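Side-chain contact in multiple antibiotic resistance protein MARR (Escherichia coli, PDB 1JGS), which represses the marRAB operon by binding its marO operator, and so controls the activation of antibiotic resistance and oxidative stress genes: residues D112-Q115 and E116-N120. Sequence-based numbering, arbitrary orientation.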
ATOM      1  N   ASP A 112     -17.354  -1.145   8.944  1.00 69.89           N
ATOM      2  CA  ASP A 112     -17.176   0.280   9.216  1.00 69.89           C
ATOM      3  C   ASP A 112     -16.675   1.025   7.989  1.00 69.89           C
ATOM      4  O   ASP A 112     -17.042   2.179   7.763  1.00 69.89           O
ATOM      5  CB  ASP A 112     -16.183   0.496  10.359  1.00 86.01           C
ATOM      6  CG  ASP A 112     -16.724   0.048  11.698  1.00 86.01           C
ATOM      7  OD1 ASP A 112     -16.024   0.260  12.710  1.00 86.01           O
ATOM      8  OD2 ASP A 112     -17.839  -0.512  11.743  1.00 86.01           O
ATOM      9  N   LEU A 113     -15.825   0.366   7.209  1.00 80.62           N
ATOM     10  CA  LEU A 113     -15.279   0.972   6.002  1.00 80.62           C
ATOM     11  C   LEU A 113     -16.383   1.193   4.988  1.00 80.62           C
ATOM     12  O   LEU A 113     -16.584   2.305   4.506  1.00 80.62           O
ATOM     13  CB  LEU A 113     -14.202   0.074   5.388  1.00 80.69           C
ATOM     14  CG  LEU A 113     -12.801   0.121   5.995  1.00 80.69           C
ATOM     15  CD1 LEU A 113     -11.921  -0.940   5.339  1.00 80.69           C
ATOM     16  CD2 LEU A 113     -12.207   1.506   5.789  1.00 80.69           C
ATOM     17  N   HIS A 114     -17.098   0.122   4.670  1.00 76.91           N
ATOM     18  CA  HIS A 114     -18.184   0.190   3.709  1.00 76.91           C
ATOM     19  C   HIS A 114     -18.999   1.443   3.976  1.00 76.91           C
ATOM     20  O   HIS A 114     -19.252   2.234   3.068  1.00 76.91           O
ATOM     21  CB  HIS A 114     -19.080  -1.043   3.835  1.00119.42           C
ATOM     22  CG  HIS A 114     -20.095  -1.166   2.740  1.00119.42           C
ATOM     23  ND1 HIS A 114     -20.979  -0.156   2.427  1.00119.42           N
ATOM     24  CD2 HIS A 114     -20.371  -2.185   1.893  1.00119.42           C
ATOM     25  CE1 HIS A 114     -21.756  -0.548   1.432  1.00119.42           C
ATOM     26  NE2 HIS A 114     -21.408  -1.775   1.091  1.00119.42           N
ATOM     27  N   GLN A 115     -19.397   1.623   5.232  1.00 79.07           N
ATOM     28  CA  GLN A 115     -20.187   2.782   5.628  1.00 79.07           C
ATOM     29  C   GLN A 115     -19.413   4.071   5.393  1.00 79.07           C
ATOM     30  O   GLN A 115     -19.820   4.907   4.588  1.00 79.07           O
ATOM     31  CB  GLN A 115     -20.569   2.686   7.105  1.00 96.87           C
ATOM     32  CG  GLN A 115     -21.245   1.381   7.483  1.00 96.87           C
ATOM     33  CD  GLN A 115     -22.456   1.077   6.622  1.00 96.87           C
ATOM     34  OE1 GLN A 115     -23.382   1.885   6.528  1.00 96.87           O
ATOM     35  NE2 GLN A 115     -22.459  -0.094   5.991  1.00 96.87           N
ATOM     36  N   GLU A 116     -18.292   4.225   6.091  1.00 53.54           N
ATOM     37  CA  GLU A 116     -17.479   5.429   5.961  1.00 53.54           C
ATOM     38  C   GLU A 116     -17.120   5.812   4.534  1.00 53.54           C
ATOM     39  O   GLU A 116     -17.230   6.982   4.161  1.00 53.54           O
ATOM     40  CB  GLU A 116     -16.199   5.302   6.788  1.00 88.00           C
ATOM     41  CG  GLU A 116     -16.385   5.602   8.266  1.00 88.00           C
ATOM     42  CD  GLU A 116     -17.111   6.911   8.499  1.00 88.00           C
ATOM     43  OE1 GLU A 116     -18.361   6.907   8.482  1.00 88.00           O
ATOM     44  OE2 GLU A 116     -16.431   7.944   8.684  1.00 88.00           O
ATOM     45  N   LEU A 117     -16.689   4.835   3.740  1.00 72.38           N
ATOM     46  CA  LEU A 117     -16.311   5.082   2.351  1.00 72.38           C
ATOM     47  C   LEU A 117     -17.513   5.478   1.508  1.00 72.38           C
ATOM     48  O   LEU A 117     -17.425   6.341   0.630  1.00 72.38           O
ATOM     49  CB  LEU A 117     -15.682   3.826   1.732  1.00 59.40           C
ATOM     50  CG  LEU A 117     -14.349   3.322   2.278  1.00 59.40           C
ATOM     51  CD1 LEU A 117     -13.946   2.044   1.553  1.00 59.40           C
ATOM     52  CD2 LEU A 117     -13.298   4.408   2.097  1.00 59.40           C
ATOM     53  N   THR A 118     -18.634   4.826   1.788  1.00 64.43           N
ATOM     54  CA  THR A 118     -19.879   5.047   1.067  1.00 64.43           C
ATOM     55  C   THR A 118     -20.741   6.132   1.705  1.00 64.43           C
ATOM     56  O   THR A 118     -21.774   6.498   1.158  1.00 64.43           O
ATOM     57  CB  THR A 118     -20.674   3.710   0.998  1.00 67.40           C
ATOM     58  OG1 THR A 118     -20.125   2.885  -0.037  1.00 67.40           O
ATOM     59  CG2 THR A 118     -22.146   3.941   0.742  1.00 67.40           C
ATOM     60  N   LYS A 119     -20.301   6.660   2.845  1.00 52.23           N
ATOM     61  CA  LYS A 119     -21.062   7.673   3.579  1.00 52.23           C
ATOM     62  C   LYS A 119     -21.650   8.807   2.742  1.00 52.23           C
ATOM     63  O   LYS A 119     -22.756   9.272   3.021  1.00 52.23           O
ATOM     64  CB  LYS A 119     -20.212   8.285   4.699  1.00 85.46           C
ATOM     65  CG  LYS A 119     -19.131   9.257   4.225  1.00 85.46           C
ATOM     66  CD  LYS A 119     -18.480   9.966   5.412  1.00 85.46           C
ATOM     67  CE  LYS A 119     -17.363  10.911   4.986  1.00 85.46           C
ATOM     68  NZ  LYS A 119     -16.746  11.583   6.167  1.00 85.46           N
ATOM     69  N   ASN A 120     -20.923   9.259   1.722  1.00 50.93           N
ATOM     70  CA  ASN A 120     -21.420  10.354   0.906  1.00 50.93           C
ATOM     71  C   ASN A 120     -21.611  10.129  -0.586  1.00 50.93           C
ATOM     72  O   ASN A 120     -22.219  10.959  -1.253  1.00 50.93           O
ATOM     73  CB  ASN A 120     -20.561  11.609   1.136  1.00 72.05           C
ATOM     74  CG  ASN A 120     -19.073  11.314   1.169  1.00 72.05           C
ATOM     75  OD1 ASN A 120     -18.264  12.192   1.483  1.00 72.05           O
ATOM     76  ND2 ASN A 120     -18.702  10.077   0.844  1.00 72.05           N
TER
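H114 and T118 touch one helical turn apart near the C-terminal end of the long helix 96-118 of MarR, a dimeric winged helix-turn-helix repressor. The two side chains leave the helix in the same direction, one next to the other. With CG anti to the backbone N (chi1 -171°), the imidazole lies alongside T118, and H114 ND1 comes within 4.0 Å of T118 OG1, a loose approach oblique to the ring. Both are polar residues suited to a partly exposed flank. T118 turns its methyl CG2 anti to its own N, which sets OG1 beside that N.

The leucines take the buried side. L113 CB meets L117 CD1 at 4.3 Å, a light apolar touch; L113 also packs on L22 and Y26 of helix 8-27, and L117 on L8 of the second subunit. E116, also touching Y26, bends at chi2; its aliphatic CB and CG lie over the backbone, with E116 CG 3.5 Å from D112 O, while the charged carboxylate suits this partly exposed position.

Beneath these side chains run i to i+4 bonds, the middle one, L117 N to L113 O, nearly straight at 172°. The bond from T118 N to H114 O, 3.0 Å long, bends to 144°.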